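Local coordinates for prophenoloxidase b (Marsupenaeus japonicus, PDB 3WKY), which is the inactive precursor of a type 3 copper phenoloxidase that, once activated, probably hydroxylates monophenols and oxidises o-diphenols, at residues V86-K91 / Y117-E122; D282-P287 / H368-K373; Q431-I436 / D484-I489. One frame throughout, in Å; residues are numbered along the deposited sequence.

Contact 1: residues V86-K91 / Y117-E122; sequences VFIEAK and YHTYYE
Ile-88 and Thr-119 bring helix 74-89 against the last turn of helix 109-122, with their CA atoms 5.6 Å apart. This is helix-to-helix packing in the all-alpha domain of the hemocyanin family, and the contact is largely buried.

Thr-119 points toward the other helix. Its OG1 lies beside Phe-87, 3.2 Å from Phe-87 CB, and sits at the edge of the phenyl ring, in its plane. The two side chains cross at about a right angle. The hydroxyl makes its hydrogen bond within its own helix, to Ala-115 O, so the Phe-87 contact is van der Waals packing against a satisfied oxygen. The Phe-87 side chain also touches Leu-96 and Val-99 of helix 93-103 and Phe-112, Ala-115 and Leu-116 of helix 109-122.

Ile-88 reaches across with one branch. CG1 is anti to the carbonyl carbon (chi1 -72°), and this turns it toward the partner helix. CG1 lies 3.9 Å from Thr-119 OG1, where the two side chains slide past each other in opposite directions. Farther out, the branch meets the start of the Glu-122 chain. The carboxylate of Glu-122 leads away from the contact, and in the conformer given its OE1 forms a salt bridge with Arg-215. His-118 takes a smaller share. Its ND1 is bonded to Leu-204 O, while its CD2 lies 4.0 Å from Ile-88 CD1. That same methyl, CD1 of Ile-88, approaches Glu-122 CB to 3.5 Å.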
loop_
_atom_site.group_PDB
_atom_site.type_symbol
_atom_site.label_atom_id
_atom_site.label_comp_id
_atom_site.label_asym_id
_atom_site.label_seq_id
_atom_site.Cartn_x
_atom_site.Cartn_y
_atom_site.Cartn_z
ATOM N N VAL A 86 20.449 -9.039 -49.426
ATOM C CA VAL A 86 21.590 -9.224 -50.311
ATOM C C VAL A 86 21.827 -10.703 -50.602
ATOM O O VAL A 86 22.078 -11.073 -51.749
ATOM C CB VAL A 86 22.868 -8.569 -49.732
ATOM C CG1 VAL A 86 24.053 -8.784 -50.662
ATOM C CG2 VAL A 86 22.636 -7.087 -49.498
ATOM N N PHE A 87 21.730 -11.545 -49.570
ATOM C CA PHE A 87 21.891 -12.989 -49.727
ATOM C C PHE A 87 20.823 -13.547 -50.674
ATOM O O PHE A 87 21.113 -14.343 -51.567
ATOM C CB PHE A 87 21.735 -13.709 -48.382
ATOM C CG PHE A 87 22.870 -13.486 -47.410
ATOM C CD1 PHE A 87 24.056 -12.880 -47.804
ATOM C CD2 PHE A 87 22.749 -13.917 -46.093
ATOM C CE1 PHE A 87 25.097 -12.690 -46.890
ATOM C CE2 PHE A 87 23.780 -13.736 -45.178
ATOM C CZ PHE A 87 24.957 -13.124 -45.577
ATOM N N ILE A 88 19.584 -13.129 -50.447
ATOM C CA ILE A 88 18.434 -13.644 -51.180
ATOM C C ILE A 88 18.486 -13.225 -52.648
ATOM O O ILE A 88 18.121 -14.002 -53.538
ATOM C CB ILE A 88 17.126 -13.149 -50.526
ATOM C CG1 ILE A 88 16.905 -13.881 -49.196
ATOM C CG2 ILE A 88 15.934 -13.344 -51.450
ATOM C CD1 ILE A 88 15.997 -13.126 -48.219
ATOM N N GLU A 89 18.955 -12.007 -52.895
ATOM C CA GLU A 89 18.962 -11.452 -54.248
ATOM C C GLU A 89 20.233 -11.786 -55.040
ATOM O O GLU A 89 20.367 -11.386 -56.193
ATOM C CB GLU A 89 18.720 -9.940 -54.209
ATOM C CG GLU A 89 17.320 -9.547 -53.739
ATOM C CD GLU A 89 17.114 -8.040 -53.680
ATOM O OE1 GLU A 89 18.093 -7.290 -53.888
ATOM O OE2 GLU A 89 15.973 -7.603 -53.420
ATOM N N ALA A 90 21.157 -12.520 -54.427
ATOM C CA ALA A 90 22.374 -12.952 -55.118
ATOM C C ALA A 90 22.026 -13.758 -56.371
ATOM O O ALA A 90 21.140 -14.617 -56.335
ATOM C CB ALA A 90 23.246 -13.774 -54.192
ATOM N N LYS A 91 22.740 -13.496 -57.466
ATOM C CA LYS A 91 22.391 -14.132 -58.729
ATOM C C LYS A 91 22.600 -15.646 -58.734
ATOM O O LYS A 91 21.973 -16.348 -59.530
ATOM C CB LYS A 91 23.109 -13.468 -59.903
ATOM C CG LYS A 91 24.618 -13.497 -59.823
ATOM C CD LYS A 91 25.201 -12.620 -60.918
ATOM C CE LYS A 91 26.596 -13.062 -61.311
ATOM N NZ LYS A 91 27.115 -12.230 -62.430
ATOM N N TYR A 117 19.738 -18.237 -42.024
ATOM C CA TYR A 117 18.581 -19.124 -41.876
ATOM C C TYR A 117 17.384 -18.552 -42.625
ATOM O O TYR A 117 16.661 -19.287 -43.307
ATOM C CB TYR A 117 18.224 -19.336 -40.396
ATOM C CG TYR A 117 19.048 -20.386 -39.677
ATOM C CD1 TYR A 117 18.690 -21.722 -39.713
ATOM C CD2 TYR A 117 20.164 -20.027 -38.922
ATOM C CE1 TYR A 117 19.434 -22.685 -39.041
ATOM C CE2 TYR A 117 20.916 -20.980 -38.247
ATOM C CZ TYR A 117 20.548 -22.304 -38.310
ATOM O OH TYR A 117 21.296 -23.247 -37.635
ATOM N N HIS A 118 17.163 -17.246 -42.505
ATOM C CA HIS A 118 16.037 -16.624 -43.199
ATOM C C HIS A 118 16.174 -16.805 -44.708
ATOM O O HIS A 118 15.183 -17.021 -45.422
ATOM C CB HIS A 118 15.934 -15.133 -42.880
ATOM C CG HIS A 118 14.817 -14.445 -43.596
ATOM N ND1 HIS A 118 13.509 -14.897 -43.554
ATOM C CD2 HIS A 118 14.799 -13.336 -44.375
ATOM C CE1 HIS A 118 12.746 -14.096 -44.270
ATOM N NE2 HIS A 118 13.504 -13.136 -44.779
ATOM N N THR A 119 17.412 -16.715 -45.180
ATOM C CA THR A 119 17.720 -16.877 -46.604
ATOM C C THR A 119 17.316 -18.255 -47.135
ATOM O O THR A 119 16.800 -18.364 -48.256
ATOM C CB THR A 119 19.206 -16.609 -46.862
ATOM O OG1 THR A 119 19.477 -15.222 -46.618
ATOM C CG2 THR A 119 19.578 -16.955 -48.312
ATOM N N TYR A 120 17.532 -19.302 -46.347
ATOM C CA TYR A 120 17.101 -20.636 -46.765
ATOM C C TYR A 120 15.582 -20.740 -46.902
ATOM O O TYR A 120 15.088 -21.500 -47.729
ATOM C CB TYR A 120 17.611 -21.714 -45.809
ATOM C CG TYR A 120 19.015 -22.207 -46.076
ATOM C CD1 TYR A 120 20.116 -21.399 -45.821
ATOM C CD2 TYR A 120 19.243 -23.496 -46.552
ATOM C CE1 TYR A 120 21.403 -21.849 -46.041
ATOM C CE2 TYR A 120 20.538 -23.959 -46.773
ATOM C CZ TYR A 120 21.610 -23.124 -46.516
ATOM O OH TYR A 120 22.899 -23.561 -46.728
ATOM N N TYR A 121 14.836 -19.990 -46.092
ATOM C CA TYR A 121 13.383 -19.986 -46.220
ATOM C C TYR A 121 12.930 -19.182 -47.433
ATOM O O TYR A 121 11.975 -19.548 -48.108
ATOM C CB TYR A 121 12.706 -19.437 -44.946
ATOM C CG TYR A 121 12.726 -20.435 -43.822
ATOM C CD1 TYR A 121 11.823 -21.488 -43.801
ATOM C CD2 TYR A 121 13.657 -20.340 -42.792
ATOM C CE1 TYR A 121 11.838 -22.420 -42.792
ATOM C CE2 TYR A 121 13.682 -21.274 -41.774
ATOM C CZ TYR A 121 12.765 -22.313 -41.788
ATOM O OH TYR A 121 12.773 -23.254 -40.797
ATOM N N GLU A 122 13.618 -18.088 -47.717
ATOM C CA GLU A 122 13.178 -17.171 -48.763
ATOM C C GLU A 122 13.651 -17.589 -50.156
ATOM O O GLU A 122 12.942 -17.385 -51.141
ATOM C CB GLU A 122 13.626 -15.739 -48.458
ATOM C CG GLU A 122 12.668 -14.968 -47.556
ATOM C CD GLU A 122 11.272 -14.866 -48.153
ATOM O OE1 GLU A 122 10.384 -15.633 -47.729
ATOM O OE2 GLU A 122 11.063 -14.024 -49.052
#

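Contact 2: residues D282-P287 / H368-K373; sequences DIREIP and HDPAKK
Arg-284 N donates to Pro-370 O at 2.9 Å, with an N-H...O angle of 146°. This is the one hydrogen bond between the two loops. The same carbonyl oxygen also receives a CA-H...O contact from Ile-283 CA at 3.4 Å.

The Arg-284 guanidinium turns back on its own loop. NH2 and NE both reach Asp-282 O, side-on and from the same face of the carbonyl plane. The NH2 bond is the shorter, at 2.8 Å. NE stands well above the carbonyl plane. The acceptor lies in the guanidinium plane, at its edge, so this pair of bonds fixes how the group is turned. Ala-371 CB then sits over the centre of one face, 3.9 Å above the plane.

Segment 368-373 holds a type I beta turn from Asp-369 to Lys-372, closed by Lys-372 N to Asp-369 O. Asp-369 OD1 takes Lys-373 N on its syn side, and OD2 serves Thr-376 and His-374 N. Both loops belong to the copper-containing domain of the hemocyanin family and lie at subunit contacts. Arg-180 of a second subunit donates to the carbonyls of Arg-284, Glu-285 and Ala-371, and Asp-276 of that subunit forms a salt bridge with Lys-373 NZ. Ser-295 of a third subunit bonds Asp-282 OD2.

Glu-285 N donates to Ser-291 OG. Glu-285 OE2 accepts from Ile-286 N at 3.0 Å, using its anti lone pair. The Lys-372 and Glu-285 side chains cross obliquely, with Lys-372 CE 3.2 Å from Glu-285 OE2. Lys-372 is bent at its last torsion (chi4 -68°), and NZ stays 4.3 Å from Glu-285 OE2. The opposite charges lie beyond a salt bridge but may still attract. Ile-286 CD1 packs on Lys-372 CB, and Ile-283 CD1 on Pro-370 CB.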
loop_
_atom_site.group_PDB
_atom_site.type_symbol
_atom_site.label_atom_id
_atom_site.label_comp_id
_atom_site.label_asym_id
_atom_site.label_seq_id
_atom_site.Cartn_x
_atom_site.Cartn_y
_atom_site.Cartn_z
ATOM N N ASP A 282 8.554 1.052 -17.582
ATOM C CA ASP A 282 8.878 1.860 -18.761
ATOM C C ASP A 282 10.323 1.613 -19.166
ATOM O O ASP A 282 11.214 1.583 -18.312
ATOM C CB ASP A 282 8.749 3.364 -18.452
ATOM C CG ASP A 282 7.335 3.794 -18.081
ATOM O OD1 ASP A 282 6.358 3.075 -18.360
ATOM O OD2 ASP A 282 7.196 4.905 -17.524
ATOM N N ILE A 283 10.570 1.435 -20.461
ATOM C CA ILE A 283 11.940 1.240 -20.907
ATOM C C ILE A 283 12.483 2.547 -21.399
ATOM O O ILE A 283 12.066 3.049 -22.439
ATOM C CB ILE A 283 12.047 0.223 -22.049
ATOM C CG1 ILE A 283 11.540 -1.132 -21.585
ATOM C CG2 ILE A 283 13.498 0.125 -22.518
ATOM C CD1 ILE A 283 12.276 -1.699 -20.389
ATOM N N ARG A 284 13.402 3.117 -20.631
ATOM C CA ARG A 284 14.012 4.376 -21.014
ATOM C C ARG A 284 15.297 4.057 -21.767
ATOM O O ARG A 284 16.314 3.708 -21.175
ATOM C CB ARG A 284 14.233 5.244 -19.788
ATOM C CG ARG A 284 12.933 5.912 -19.388
ATOM C CD ARG A 284 12.669 5.801 -17.929
ATOM N NE ARG A 284 12.346 4.437 -17.514
ATOM C CZ ARG A 284 12.255 4.088 -16.236
ATOM N NH1 ARG A 284 12.478 5.001 -15.299
ATOM N NH2 ARG A 284 11.951 2.843 -15.893
ATOM N N GLU A 285 15.196 4.105 -23.092
ATOM C CA GLU A 285 16.283 3.692 -23.962
ATOM C C GLU A 285 17.429 4.688 -23.968
ATOM O O GLU A 285 17.332 5.789 -23.405
ATOM C CB GLU A 285 15.777 3.527 -25.400
ATOM C CG GLU A 285 15.383 2.110 -25.766
ATOM C CD GLU A 285 16.586 1.182 -25.930
ATOM O OE1 GLU A 285 16.378 0.045 -26.387
ATOM O OE2 GLU A 285 17.735 1.575 -25.601
ATOM N N ILE A 286 18.527 4.268 -24.587
ATOM C CA ILE A 286 19.610 5.169 -24.963
ATOM C C ILE A 286 19.707 5.059 -26.477
ATOM O O ILE A 286 20.055 4.000 -26.988
ATOM C CB ILE A 286 20.944 4.740 -24.340
ATOM C CG1 ILE A 286 20.810 4.651 -22.819
ATOM C CG2 ILE A 286 22.070 5.718 -24.747
ATOM C CD1 ILE A 286 21.970 3.946 -22.136
ATOM N N PRO A 287 19.361 6.136 -27.204
ATOM C CA PRO A 287 18.942 7.435 -26.667
ATOM C C PRO A 287 17.513 7.415 -26.138
ATOM O O PRO A 287 16.708 6.562 -26.536
ATOM C CB PRO A 287 19.032 8.356 -27.887
ATOM C CG PRO A 287 18.702 7.444 -29.034
ATOM C CD PRO A 287 19.320 6.113 -28.679
ATOM N N HIS A 368 15.171 -6.011 -15.464
ATOM C CA HIS A 368 16.196 -5.991 -14.418
ATOM C C HIS A 368 16.931 -4.660 -14.387
ATOM O O HIS A 368 17.608 -4.356 -13.402
ATOM C CB HIS A 368 17.227 -7.088 -14.691
ATOM C CG HIS A 368 17.944 -6.900 -15.988
ATOM N ND1 HIS A 368 17.346 -7.139 -17.208
ATOM C CD2 HIS A 368 19.188 -6.432 -16.263
ATOM C CE1 HIS A 368 18.197 -6.849 -18.178
ATOM N NE2 HIS A 368 19.321 -6.419 -17.631
ATOM N N ASP A 369 16.834 -3.889 -15.472
ATOM C CA ASP A 369 17.538 -2.589 -15.591
ATOM C C ASP A 369 16.841 -1.728 -16.663
ATOM O O ASP A 369 17.417 -1.439 -17.716
ATOM C CB ASP A 369 19.015 -2.860 -15.936
ATOM C CG ASP A 369 19.858 -1.591 -16.058
ATOM O OD1 ASP A 369 19.492 -0.538 -15.497
ATOM O OD2 ASP A 369 20.901 -1.662 -16.734
ATOM N N PRO A 370 15.574 -1.339 -16.408
ATOM C CA PRO A 370 14.743 -0.737 -17.460
ATOM C C PRO A 370 15.123 0.684 -17.855
ATOM O O PRO A 370 14.704 1.132 -18.926
ATOM C CB PRO A 370 13.332 -0.751 -16.846
ATOM C CG PRO A 370 13.582 -0.660 -15.365
ATOM C CD PRO A 370 14.826 -1.517 -15.150
ATOM N N ALA A 371 15.886 1.382 -17.015
ATOM C CA ALA A 371 16.342 2.733 -17.353
ATOM C C ALA A 371 17.800 2.724 -17.820
ATOM O O ALA A 371 18.417 3.793 -18.012
ATOM C CB ALA A 371 16.168 3.663 -16.170
ATOM N N LYS A 372 18.344 1.520 -17.992
ATOM C CA LYS A 372 19.696 1.338 -18.515
ATOM C C LYS A 372 20.738 2.139 -17.732
ATOM O O LYS A 372 21.529 2.879 -18.308
ATOM C CB LYS A 372 19.719 1.694 -20.003
ATOM C CG LYS A 372 18.704 0.853 -20.775
ATOM C CD LYS A 372 18.867 0.986 -22.266
ATOM C CE LYS A 372 18.141 -0.155 -22.962
ATOM N NZ LYS A 372 18.815 -1.453 -22.696
ATOM N N LYS A 373 20.723 1.963 -16.413
ATOM C CA LYS A 373 21.632 2.647 -15.506
ATOM C C LYS A 373 22.883 1.819 -15.262
ATOM O O LYS A 373 23.911 2.335 -14.832
ATOM C CB LYS A 373 20.925 2.867 -14.160
ATOM C CG LYS A 373 19.736 3.824 -14.237
ATOM C CD LYS A 373 18.810 3.710 -13.012
ATOM C CE LYS A 373 19.545 3.861 -11.709
ATOM N NZ LYS A 373 18.593 3.810 -10.547
#

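Contact 3: residues Q431-I436 / D484-I489; sequences QEEHWI and DFSYTI. With NAG (2-acetamido-2-deoxy-beta-D-glucopyranose), chain F.
Gln-431 and Ser-486 form an antiparallel hydrogen-bonded pair. Gln-431 N donates to Ser-486 O at 2.8 Å, and Ser-486 N returns a bond to Gln-431 O. Both are nearly straight, at 178° and 174°. Glu-432 and Phe-485 follow as a non-hydrogen-bonded pair, with CA atoms 4.1 Å apart. A third backbone bond, Glu-433 N to Asp-484 O, lies just past the end of strand 424-432.

Two side-chain hydrogen bonds lie within segment 431-436. Gln-431 NE2 donates to Glu-432 O at 2.9 Å, in the carbonyl plane and on a lone pair. It also bonds Ser-441 O. Glu-432 CG is anti to its backbone N (chi1 -170°), which places it beside Asp-484 O at 3.7 Å. Trp-435 NE1 meets Glu-432 OE1 at 3.0 Å from above the carboxylate plane. This oxygen is also bonded by Ser-441 OG and His-447 ND1, so a buried carboxylate is well supplied with partners.

The pairing lies at one end of a three-stranded antiparallel sheet in the Ig-like domain of the hemocyanin family. Strand 485-493 is its middle strand, with strand 541-548 on its other side.

Apolar and van der Waals contacts are few. Phe-485 CB rests 3.8 Å from Glu-432 CA, while its ring leads away from the partner strand and touches Val-580. Just beyond the strand, Glu-433 CB points toward the other segment and lies 3.4 Å from Asp-484 O.

Asp-484 adds charged and sugar contacts. OD1 forms a salt bridge with Arg-576. Asp-484 OD2 accepts from N2 of the N-acetylglucosamine attached to Asn-550, at 2.8 Å.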
loop_
_atom_site.group_PDB
_atom_site.type_symbol
_atom_site.label_atom_id
_atom_site.label_comp_id
_atom_site.label_asym_id
_atom_site.label_seq_id
_atom_site.Cartn_x
_atom_site.Cartn_y
_atom_site.Cartn_z
ATOM N N GLN A 431 -2.935 -46.843 -31.524
ATOM C CA GLN A 431 -2.092 -47.957 -31.101
ATOM C C GLN A 431 -0.611 -47.613 -31.096
ATOM O O GLN A 431 -0.017 -47.286 -32.135
ATOM C CB GLN A 431 -2.343 -49.204 -31.965
ATOM C CG GLN A 431 -1.430 -50.387 -31.616
ATOM C CD GLN A 431 -1.678 -50.934 -30.222
ATOM O OE1 GLN A 431 -2.815 -51.243 -29.856
ATOM N NE2 GLN A 431 -0.614 -51.048 -29.429
ATOM N N GLU A 432 -0.016 -47.708 -29.920
ATOM C CA GLU A 432 1.402 -47.470 -29.768
ATOM C C GLU A 432 2.158 -48.595 -30.455
ATOM O O GLU A 432 1.782 -49.764 -30.350
ATOM C CB GLU A 432 1.762 -47.430 -28.289
ATOM C CG GLU A 432 3.170 -46.961 -28.013
ATOM C CD GLU A 432 3.380 -46.614 -26.557
ATOM O OE1 GLU A 432 3.373 -47.539 -25.714
ATOM O OE2 GLU A 432 3.560 -45.407 -26.268
ATOM N N GLU A 433 3.215 -48.230 -31.166
ATOM C CA GLU A 433 4.039 -49.201 -31.876
ATOM C C GLU A 433 4.952 -49.944 -30.901
ATOM O O GLU A 433 5.122 -49.529 -29.753
ATOM C CB GLU A 433 4.878 -48.501 -32.950
ATOM C CG GLU A 433 4.752 -49.101 -34.354
ATOM C CD GLU A 433 3.360 -48.951 -34.951
ATOM O OE1 GLU A 433 3.156 -48.048 -35.792
ATOM O OE2 GLU A 433 2.465 -49.740 -34.588
ATOM N N HIS A 434 5.534 -51.051 -31.358
ATOM C CA HIS A 434 6.490 -51.805 -30.551
ATOM C C HIS A 434 7.695 -50.943 -30.211
ATOM O O HIS A 434 8.269 -50.301 -31.089
ATOM C CB HIS A 434 6.967 -53.056 -31.301
ATOM C CG HIS A 434 8.164 -53.710 -30.679
ATOM N ND1 HIS A 434 9.457 -53.377 -31.024
ATOM C CD2 HIS A 434 8.263 -54.670 -29.731
ATOM C CE1 HIS A 434 10.302 -54.102 -30.313
ATOM N NE2 HIS A 434 9.603 -54.898 -29.523
ATOM N N TRP A 435 8.083 -50.926 -28.941
ATOM C CA TRP A 435 9.245 -50.148 -28.532
ATOM C C TRP A 435 10.115 -50.866 -27.504
ATOM O O TRP A 435 11.275 -50.503 -27.301
ATOM C CB TRP A 435 8.837 -48.751 -28.032
ATOM C CG TRP A 435 7.927 -48.751 -26.835
ATOM C CD1 TRP A 435 6.562 -48.747 -26.840
ATOM C CD2 TRP A 435 8.325 -48.719 -25.461
ATOM N NE1 TRP A 435 6.087 -48.722 -25.550
ATOM C CE2 TRP A 435 7.150 -48.708 -24.685
ATOM C CE3 TRP A 435 9.564 -48.699 -24.809
ATOM C CZ2 TRP A 435 7.176 -48.687 -23.291
ATOM C CZ3 TRP A 435 9.588 -48.684 -23.429
ATOM C CH2 TRP A 435 8.404 -48.676 -22.685
ATOM N N ILE A 436 9.560 -51.881 -26.853
ATOM C CA ILE A 436 10.353 -52.688 -25.933
ATOM C C ILE A 436 9.926 -54.158 -25.999
ATOM O O ILE A 436 8.732 -54.467 -26.004
ATOM C CB ILE A 436 10.310 -52.142 -24.479
ATOM C CG1 ILE A 436 11.363 -52.841 -23.615
ATOM C CG2 ILE A 436 8.910 -52.265 -23.871
ATOM C CD1 ILE A 436 11.391 -52.375 -22.168
ATOM N N ASP A 484 6.868 -44.288 -31.131
ATOM C CA ASP A 484 5.975 -44.062 -32.269
ATOM C C ASP A 484 4.589 -44.625 -31.970
ATOM O O ASP A 484 4.447 -45.585 -31.209
ATOM C CB ASP A 484 6.493 -44.742 -33.545
ATOM C CG ASP A 484 7.769 -44.119 -34.083
ATOM O OD1 ASP A 484 8.080 -42.960 -33.735
ATOM O OD2 ASP A 484 8.457 -44.800 -34.878
ATOM N N PHE A 485 3.565 -44.027 -32.570
ATOM C CA PHE A 485 2.229 -44.590 -32.514
ATOM C C PHE A 485 1.523 -44.375 -33.840
ATOM O O PHE A 485 1.943 -43.550 -34.656
ATOM C CB PHE A 485 1.397 -43.993 -31.363
ATOM C CG PHE A 485 1.161 -42.508 -31.476
ATOM C CD1 PHE A 485 2.092 -41.607 -30.976
ATOM C CD2 PHE A 485 -0.011 -42.014 -32.041
ATOM C CE1 PHE A 485 1.879 -40.238 -31.071
ATOM C CE2 PHE A 485 -0.234 -40.647 -32.136
ATOM C CZ PHE A 485 0.716 -39.756 -31.647
ATOM N N SER A 486 0.463 -45.144 -34.072
ATOM C CA SER A 486 -0.384 -44.898 -35.225
ATOM C C SER A 486 -1.836 -44.816 -34.778
ATOM O O SER A 486 -2.169 -45.155 -33.641
ATOM C CB SER A 486 -0.231 -46.007 -36.261
ATOM O OG SER A 486 -0.916 -47.165 -35.830
ATOM N N TYR A 487 -2.695 -44.331 -35.665
ATOM C CA TYR A 487 -4.126 -44.322 -35.390
ATOM C C TYR A 487 -4.872 -44.711 -36.661
ATOM O O TYR A 487 -4.371 -44.501 -37.767
ATOM C CB TYR A 487 -4.612 -42.965 -34.849
ATOM C CG TYR A 487 -4.492 -41.811 -35.818
ATOM C CD1 TYR A 487 -5.429 -41.622 -36.825
ATOM C CD2 TYR A 487 -3.460 -40.884 -35.703
ATOM C CE1 TYR A 487 -5.320 -40.577 -37.711
ATOM C CE2 TYR A 487 -3.355 -39.822 -36.581
ATOM C CZ TYR A 487 -4.280 -39.671 -37.576
ATOM O OH TYR A 487 -4.177 -38.621 -38.458
ATOM N N THR A 488 -6.066 -45.266 -36.501
ATOM C CA THR A 488 -6.887 -45.609 -37.656
ATOM C C THR A 488 -8.284 -45.030 -37.501
ATOM O O THR A 488 -8.926 -45.192 -36.455
ATOM C CB THR A 488 -6.958 -47.130 -37.868
ATOM O OG1 THR A 488 -5.638 -47.627 -38.117
ATOM C CG2 THR A 488 -7.857 -47.469 -39.068
ATOM N N ILE A 489 -8.733 -44.334 -38.541
ATOM C CA ILE A 489 -10.067 -43.779 -38.565
ATOM C C ILE A 489 -10.899 -44.623 -39.526
ATOM O O ILE A 489 -10.505 -44.826 -40.674
ATOM C CB ILE A 489 -10.069 -42.330 -39.079
ATOM C CG1 ILE A 489 -9.041 -41.474 -38.316
ATOM C CG2 ILE A 489 -11.470 -41.727 -38.971
ATOM C CD1 ILE A 489 -9.210 -41.504 -36.801
HETATM C C1 NAG F . 10.027 -41.871 -36.448
HETATM C C2 NAG F . 10.628 -43.164 -37.007
HETATM C C3 NAG F . 11.621 -43.739 -36.005
HETATM C C4 NAG F . 12.699 -42.705 -35.710
HETATM C C5 NAG F . 12.094 -41.352 -35.343
HETATM C C6 NAG F . 13.181 -40.283 -35.337
HETATM C C7 NAG F . 9.505 -44.600 -38.615
HETATM C C8 NAG F . 8.847 -45.938 -38.790
HETATM N N2 NAG F . 9.608 -44.140 -37.366
HETATM O O3 NAG F . 12.223 -44.902 -36.521
HETATM O O4 NAG F . 13.514 -43.155 -34.650
HETATM O O5 NAG F . 11.090 -40.952 -36.259
HETATM O O6 NAG F . 13.426 -39.887 -36.669
HETATM O O7 NAG F . 9.922 -43.980 -39.594
#

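How the contacts relate
The three contacts fall in series along the chain, one in each of the three hemocyanin family domains, and none touches another. Contact 1 and contact 2 have centres 34 Å apart. Contact 3 lies 40 Å from contact 1 and 53 Å from contact 2, centre to centre, and on the opposite side of the chain's centre from contact 2. Contact 1 relates to the dicopper-oxygen cluster by packing and contact 2 along the chain. Helix 109-122 of contact 1 packs on helix 193-205, which carries His-199 and His-203 of the site. Segment 368-373 of contact 2 follows helix 356-365, which carries His-357 and His-361. Contact 2 alone meets other subunits, while contact 3 meets a glycan.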